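Local coordinates for Atu0111 protein (Agrobacterium tumefaciens, PDB 2FSQ) that is of unknown function, although its family belongs to the 2H clan and its fold is therefore probably related to that of 2H phosphoesterases, at residues A[37-48]-A[228-238]. Residues are numbered along the deposited sequence; the frame is centred on the assembly and turned at random.
Sequences FLPEPGNTVVCH and DMNHFKELVVF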
ATOM      1  N   PHE A  37      -1.226   2.169  15.438  1.00 15.45           N
ATOM      2  CA  PHE A  37      -0.759   3.188  14.494  1.00 15.25           C
ATOM      3  C   PHE A  37      -0.640   4.567  15.105  1.00 15.58           C
ATOM      4  O   PHE A  37      -1.490   4.974  15.905  1.00 16.66           O
ATOM      5  CB  PHE A  37      -1.584   3.159  13.196  1.00 14.48           C
ATOM      6  CG  PHE A  37      -1.387   1.875  12.430  1.00 14.73           C
ATOM      7  CD1 PHE A  37      -0.211   1.671  11.728  1.00 14.01           C
ATOM      8  CD2 PHE A  37      -2.330   0.855  12.468  1.00 16.41           C
ATOM      9  CE1 PHE A  37       0.021   0.475  11.060  1.00 14.89           C
ATOM     10  CE2 PHE A  37      -2.110  -0.349  11.786  1.00 16.86           C
ATOM     11  CZ  PHE A  37      -0.933  -0.530  11.077  1.00 15.17           C
ATOM     12  N   LEU A  38       0.445   5.257  14.743  1.00 15.36           N
ATOM     13  CA  LEU A  38       0.806   6.542  15.340  1.00 15.68           C
ATOM     14  C   LEU A  38       0.586   7.690  14.367  1.00 15.38           C
ATOM     15  O   LEU A  38       0.490   7.483  13.157  1.00 15.48           O
ATOM     16  CB  LEU A  38       2.275   6.518  15.789  1.00 15.93           C
ATOM     17  CG  LEU A  38       2.685   5.456  16.815  1.00 17.22           C
ATOM     18  CD1 LEU A  38       4.187   5.491  17.038  1.00 17.67           C
ATOM     19  CD2 LEU A  38       1.931   5.591  18.134  1.00 21.07           C
ATOM     20  N   PRO A  39       0.483   8.919  14.885  1.00 15.77           N
ATOM     21  CA  PRO A  39       0.286  10.070  14.000  1.00 15.44           C
ATOM     22  C   PRO A  39       1.447  10.232  13.021  1.00 15.38           C
ATOM     23  O   PRO A  39       2.611  10.312  13.427  1.00 16.40           O
ATOM     24  CB  PRO A  39       0.257  11.263  14.960  1.00 16.58           C
ATOM     25  CG  PRO A  39      -0.050  10.674  16.284  1.00 18.16           C
ATOM     26  CD  PRO A  39       0.506   9.306  16.308  1.00 16.20           C
ATOM     27  N   GLU A  40       1.123  10.266  11.736  1.00 14.94           N
ATOM     28  CA  GLU A  40       2.122  10.337  10.667  1.00 15.35           C
ATOM     29  C   GLU A  40       1.430  10.910   9.412  1.00 15.33           C
ATOM     30  O   GLU A  40       1.191  10.180   8.440  1.00 16.13           O
ATOM     31  CB  GLU A  40       2.696   8.932  10.403  1.00 15.04           C
ATOM     32  CG  GLU A  40       3.963   8.954   9.559  1.00 16.09           C
ATOM     33  CD  GLU A  40       4.451   7.557   9.154  1.00 15.68           C
ATOM     34  OE1 GLU A  40       5.527   7.463   8.524  1.00 17.35           O
ATOM     35  OE2 GLU A  40       3.752   6.560   9.441  1.00 19.29           O
ATOM     36  N   PRO A  41       1.037  12.200   9.459  1.00 14.86           N
ATOM     37  CA  PRO A  41       0.135  12.702   8.415  1.00 14.76           C
ATOM     38  C   PRO A  41       0.771  12.880   7.055  1.00 14.24           C
ATOM     39  O   PRO A  41       1.953  13.178   6.945  1.00 14.32           O
ATOM     40  CB  PRO A  41      -0.335  14.064   8.940  1.00 14.73           C
ATOM     41  CG  PRO A  41       0.111  14.114  10.370  1.00 17.92           C
ATOM     42  CD  PRO A  41       1.268  13.192  10.528  1.00 15.39           C
ATOM     43  N   GLY A  42      -0.046  12.727   6.023  1.00 13.73           N
ATOM     44  CA  GLY A  42       0.437  12.879   4.663  1.00 13.72           C
ATOM     45  C   GLY A  42      -0.710  12.915   3.685  1.00 13.50           C
ATOM     46  O   GLY A  42      -1.883  13.059   4.075  1.00 14.37           O
ATOM     47  N   ASN A  43      -0.368  12.762   2.412  1.00 13.28           N
ATOM     48  CA  ASN A  43      -1.360  12.647   1.369  1.00 12.71           C
ATOM     49  C   ASN A  43      -0.863  11.644   0.324  1.00 12.84           C
ATOM     50  O   ASN A  43       0.292  11.205   0.387  1.00 12.87           O
ATOM     51  CB  ASN A  43      -1.724  14.023   0.784  1.00 13.50           C
ATOM     52  CG  ASN A  43      -0.521  14.798   0.282  1.00 14.12           C
ATOM     53  OD1 ASN A  43       0.316  14.271  -0.443  1.00 14.42           O
ATOM     54  ND2 ASN A  43      -0.463  16.083   0.625  1.00 15.34           N
ATOM     55  N   THR A  44      -1.746  11.231  -0.582  1.00 12.72           N
ATOM     56  CA  THR A  44      -1.447  10.085  -1.434  1.00 12.22           C
ATOM     57  C   THR A  44      -2.542   9.912  -2.472  1.00 12.45           C
ATOM     58  O   THR A  44      -3.635  10.445  -2.296  1.00 13.28           O
ATOM     59  CB  THR A  44      -1.328   8.799  -0.579  1.00 12.21           C
ATOM     60  OG1 THR A  44      -0.955   7.688  -1.400  1.00 14.65           O
ATOM     61  CG2 THR A  44      -2.627   8.470   0.126  1.00 13.56           C
ATOM     62  N   VAL A  45      -2.248   9.167  -3.540  1.00 11.46           N
ATOM     63  CA  VAL A  45      -3.277   8.739  -4.475  1.00 12.60           C
ATOM     64  C   VAL A  45      -3.454   7.226  -4.323  1.00 11.94           C
ATOM     65  O   VAL A  45      -2.505   6.451  -4.513  1.00 12.12           O
ATOM     66  CB  VAL A  45      -2.935   9.059  -5.930  1.00 12.54           C
ATOM     67  CG1 VAL A  45      -4.107   8.618  -6.835  1.00 13.45           C
ATOM     68  CG2 VAL A  45      -2.675  10.558  -6.097  1.00 14.27           C
ATOM     69  N   VAL A  46      -4.679   6.810  -3.991  1.00 11.90           N
ATOM     70  CA  VAL A  46      -4.936   5.388  -3.772  1.00 12.69           C
ATOM     71  C   VAL A  46      -6.257   4.966  -4.388  1.00 13.01           C
ATOM     72  O   VAL A  46      -7.103   5.811  -4.663  1.00 14.13           O
ATOM     73  CB  VAL A  46      -4.980   5.027  -2.243  1.00 12.81           C
ATOM     74  CG1 VAL A  46      -3.813   5.614  -1.510  1.00 13.99           C
ATOM     75  CG2 VAL A  46      -6.288   5.458  -1.588  1.00 14.89           C
ATOM     76  N   CYS A  47      -6.409   3.655  -4.576  1.00 12.83           N
ATOM     77  CA  CYS A  47      -7.689   3.029  -4.934  1.00 13.68           C
ATOM     78  C   CYS A  47      -8.164   2.199  -3.756  1.00 13.73           C
ATOM     79  O   CYS A  47      -7.530   1.192  -3.414  1.00 13.51           O
ATOM     80  CB  CYS A  47      -7.511   2.096  -6.131  1.00 13.96           C
ATOM     81  SG  CYS A  47      -7.045   2.909  -7.672  1.00 14.06           S
ATOM     82  N   HIS A  48      -9.271   2.597  -3.121  1.00 14.57           N
ATOM     83  CA  HIS A  48      -9.843   1.783  -2.058  1.00 15.01           C
ATOM     84  C   HIS A  48     -10.547   0.563  -2.667  1.00 15.76           C
ATOM     85  O   HIS A  48     -10.854   0.549  -3.856  1.00 15.51           O
ATOM     86  CB  HIS A  48     -10.867   2.568  -1.247  1.00 15.75           C
ATOM     87  CG  HIS A  48     -10.272   3.492  -0.226  1.00 15.97           C
ATOM     88  ND1 HIS A  48      -9.961   4.802  -0.510  1.00 19.24           N
ATOM     89  CD2 HIS A  48      -9.969   3.307   1.081  1.00 17.72           C
ATOM     90  CE1 HIS A  48      -9.475   5.386   0.576  1.00 19.02           C
ATOM     91  NE2 HIS A  48      -9.471   4.501   1.556  1.00 19.08           N
ATOM     92  N   ASP A 228      -2.883   9.000   9.754  1.00 14.89           N
ATOM     93  CA  ASP A 228      -2.180   7.782  10.147  1.00 14.41           C
ATOM     94  C   ASP A 228      -2.667   6.699   9.180  1.00 14.43           C
ATOM     95  O   ASP A 228      -3.449   6.987   8.260  1.00 14.24           O
ATOM     96  CB  ASP A 228      -2.453   7.401  11.627  1.00 14.79           C
ATOM     97  CG  ASP A 228      -3.918   7.227  11.941  1.00 15.37           C
ATOM     98  OD1 ASP A 228      -4.704   6.848  11.041  1.00 15.58           O
ATOM     99  OD2 ASP A 228      -4.285   7.493  13.112  1.00 19.08           O
HETATM  100  N   MSE A 229      -2.247   5.465   9.399  1.00 13.97           N
HETATM  101  CA  MSE A 229      -2.549   4.384   8.448  1.00 13.90           C
HETATM  102  C   MSE A 229      -3.976   3.872   8.515  1.00 14.32           C
HETATM  103  O   MSE A 229      -4.346   2.977   7.753  1.00 14.21           O
HETATM  104  CB  MSE A 229      -1.607   3.212   8.690  1.00 14.10           C
HETATM  105  CG  MSE A 229      -0.150   3.528   8.422  1.00 14.69           C
HETATM  106 SE   MSE A 229       0.259   4.291   6.627  0.70 19.38          SE
HETATM  107  CE  MSE A 229       0.513   6.141   7.122  1.00 17.35           C
ATOM    108  N   ASN A 230      -4.774   4.419   9.426  1.00 13.42           N
ATOM    109  CA  ASN A 230      -6.115   3.872   9.680  1.00 13.82           C
ATOM    110  C   ASN A 230      -7.216   4.337   8.726  1.00 14.30           C
ATOM    111  O   ASN A 230      -8.272   3.708   8.657  1.00 14.53           O
ATOM    112  CB  ASN A 230      -6.552   4.195  11.115  1.00 14.90           C
ATOM    113  CG  ASN A 230      -5.764   3.443  12.151  1.00 16.03           C
ATOM    114  OD1 ASN A 230      -5.379   4.000  13.191  1.00 21.11           O
ATOM    115  ND2 ASN A 230      -5.522   2.177  11.891  1.00 16.39           N
ATOM    116  N   HIS A 231      -7.014   5.469   8.064  1.00 14.35           N
ATOM    117  CA  HIS A 231      -8.086   6.073   7.271  1.00 14.48           C
ATOM    118  C   HIS A 231      -7.544   7.052   6.258  1.00 14.81           C
ATOM    119  O   HIS A 231      -6.661   7.854   6.574  1.00 14.67           O
ATOM    120  CB  HIS A 231      -9.097   6.763   8.201  1.00 14.84           C
ATOM    121  CG  HIS A 231     -10.318   7.254   7.501  1.00 15.57           C
ATOM    122  ND1 HIS A 231     -11.281   6.406   6.988  1.00 18.82           N
ATOM    123  CD2 HIS A 231     -10.734   8.511   7.220  1.00 17.53           C
ATOM    124  CE1 HIS A 231     -12.236   7.123   6.422  1.00 20.46           C
ATOM    125  NE2 HIS A 231     -11.934   8.402   6.555  1.00 19.86           N
ATOM    126  N   PHE A 232      -8.096   6.981   5.051  1.00 14.66           N
ATOM    127  CA  PHE A 232      -7.674   7.816   3.919  1.00 15.01           C
ATOM    128  C   PHE A 232      -8.899   8.535   3.379  1.00 15.58           C
ATOM    129  O   PHE A 232      -9.786   7.903   2.803  1.00 16.41           O
ATOM    130  CB  PHE A 232      -7.006   6.955   2.843  1.00 14.81           C
ATOM    131  CG  PHE A 232      -5.787   6.258   3.348  1.00 13.91           C
ATOM    132  CD1 PHE A 232      -4.531   6.838   3.186  1.00 13.92           C
ATOM    133  CD2 PHE A 232      -5.883   5.054   4.036  1.00 15.28           C
ATOM    134  CE1 PHE A 232      -3.403   6.231   3.693  1.00 14.85           C
ATOM    135  CE2 PHE A 232      -4.763   4.452   4.579  1.00 15.05           C
ATOM    136  CZ  PHE A 232      -3.509   5.033   4.388  1.00 14.35           C
ATOM    137  N   LYS A 233      -8.962   9.844   3.613  1.00 16.11           N
ATOM    138  CA  LYS A 233     -10.120  10.629   3.229  1.00 16.85           C
ATOM    139  C   LYS A 233      -9.959  11.090   1.792  1.00 16.91           C
ATOM    140  O   LYS A 233      -8.983  11.756   1.465  1.00 16.51           O
ATOM    141  CB  LYS A 233     -10.249  11.817   4.170  1.00 17.41           C
ATOM    142  CG  LYS A 233     -11.343  12.778   3.788  1.00 20.93           C
ATOM    143  CD  LYS A 233     -11.564  13.806   4.902  1.00 25.74           C
ATOM    144  CE  LYS A 233     -12.484  14.935   4.460  1.00 30.14           C
ATOM    145  NZ  LYS A 233     -13.792  14.465   3.942  1.00 33.55           N
ATOM    146  N   GLU A 234     -10.908  10.716   0.931  1.00 16.82           N
ATOM    147  CA  GLU A 234     -10.859  11.101  -0.475  1.00 17.50           C
ATOM    148  C   GLU A 234     -11.170  12.577  -0.670  1.00 17.80           C
ATOM    149  O   GLU A 234     -12.205  13.080  -0.208  1.00 19.27           O
ATOM    150  CB  GLU A 234     -11.809  10.252  -1.326  1.00 17.99           C
ATOM    151  CG  GLU A 234     -11.487   8.763  -1.337  1.00 19.71           C
ATOM    152  CD  GLU A 234     -12.293   8.009  -2.369  1.00 20.77           C
ATOM    153  OE1 GLU A 234     -13.373   8.510  -2.760  1.00 27.42           O
ATOM    154  OE2 GLU A 234     -11.871   6.904  -2.773  1.00 21.31           O
ATOM    155  N   LEU A 235     -10.274  13.260  -1.370  1.00 17.80           N
ATOM    156  CA  LEU A 235     -10.445  14.691  -1.640  1.00 18.06           C
ATOM    157  C   LEU A 235     -10.760  14.962  -3.107  1.00 18.60           C
ATOM    158  O   LEU A 235     -11.634  15.779  -3.422  1.00 19.84           O
ATOM    159  CB  LEU A 235      -9.197  15.481  -1.201  1.00 18.54           C
ATOM    160  CG  LEU A 235      -8.773  15.353   0.267  1.00 19.22           C
ATOM    161  CD1 LEU A 235      -7.468  16.106   0.517  1.00 20.96           C
ATOM    162  CD2 LEU A 235      -9.867  15.821   1.241  1.00 21.43           C
ATOM    163  N   VAL A 236     -10.049  14.283  -4.013  1.00 18.86           N
ATOM    164  CA  VAL A 236     -10.281  14.441  -5.445  1.00 18.78           C
ATOM    165  C   VAL A 236     -10.340  13.064  -6.073  1.00 19.21           C
ATOM    166  O   VAL A 236      -9.371  12.311  -5.994  1.00 19.24           O
ATOM    167  CB  VAL A 236      -9.152  15.228  -6.157  1.00 19.31           C
ATOM    168  CG1 VAL A 236      -9.486  15.433  -7.640  1.00 20.21           C
ATOM    169  CG2 VAL A 236      -8.889  16.576  -5.490  1.00 18.74           C
ATOM    170  N   VAL A 237     -11.475  12.735  -6.687  1.00 17.90           N
ATOM    171  CA  VAL A 237     -11.639  11.436  -7.330  1.00 18.89           C
ATOM    172  C   VAL A 237     -11.392  11.557  -8.835  1.00 19.14           C
ATOM    173  O   VAL A 237     -11.951  12.443  -9.512  1.00 20.38           O
ATOM    174  CB  VAL A 237     -13.059  10.852  -7.060  1.00 18.57           C
ATOM    175  CG1 VAL A 237     -13.225   9.519  -7.776  1.00 20.15           C
ATOM    176  CG2 VAL A 237     -13.269  10.704  -5.564  1.00 20.48           C
ATOM    177  N   PHE A 238     -10.580  10.650  -9.367  1.00 19.09           N
ATOM    178  CA  PHE A 238     -10.254  10.668 -10.783  1.00 19.86           C
ATOM    179  C   PHE A 238     -11.086   9.619 -11.503  1.00 21.67           C
ATOM    180  O   PHE A 238     -10.572   8.601 -11.961  1.00 22.01           O
ATOM    181  CB  PHE A 238      -8.742  10.452 -10.980  1.00 18.54           C
ATOM    182  CG  PHE A 238      -7.898  11.436 -10.210  1.00 17.40           C
ATOM    183  CD1 PHE A 238      -7.879  12.777 -10.574  1.00 18.66           C
ATOM    184  CD2 PHE A 238      -7.152  11.025  -9.106  1.00 17.04           C
ATOM    185  CE1 PHE A 238      -7.108  13.693  -9.863  1.00 19.49           C
ATOM    186  CE2 PHE A 238      -6.381  11.931  -8.388  1.00 18.04           C
ATOM    187  CZ  PHE A 238      -6.359  13.261  -8.764  1.00 17.24           C
TER
HETATM  188  O   HOH W   1      -4.157   3.948  15.862  1.00 27.16           O
HETATM  189  O   HOH W   2      -2.516   7.598  15.332  1.00 29.35           O
HETATM  190  O   HOH W   3       0.299   5.575  11.136  1.00 19.04           O
HETATM  191  O   HOH W   4      -9.853   5.333  -3.303  1.00 21.11           O
HETATM  192  O   HOH W   5      -9.610   4.698   4.394  1.00 16.38           O
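With CG set beside its own backbone N (chi1 -66°), Phe37 lays its ring against Met229, a selenomethionine whose CB comes over one face and whose chi1 (-64°) sets CG alongside Phe37 CD1 and CE1. This CH-pi contact holds Met229 CB 4.0 Å from the Phe37 ring centroid, and the flexible chain then bends so that CE approaches the carboxylate of Glu40, itself held by Arg30 and Ser94. Asn230 comes obliquely to the same ring, ND2 3.5 Å from Phe37 CD2. One water donates to Phe37 O and Asn230 OD1, another to Phe37 O and Asp228 OD2. Asp228 OD1 also accepts from Asn230 N at 2.9 Å, an Asx turn that suits a short acidic side chain. Farther along, the His48 ring meets Phe232 obliquely, CE1 3.7 Å from Phe232 CB; ND1 shares a water with Glu234 OE2, also salt-bridged to Arg219, while NE2 reaches Phe232 N through a second. Buried Phe232, apolar among the rings of His84 and Phe226, meets Thr44 CG2 obliquely. The loop before strand 42-48 thus joins the type I turn 228-231, in the connection of the hairpin of strands 222-226 and 233-237, while His48 and Glu234 reach across strand 222-226 of the antiparallel sheet.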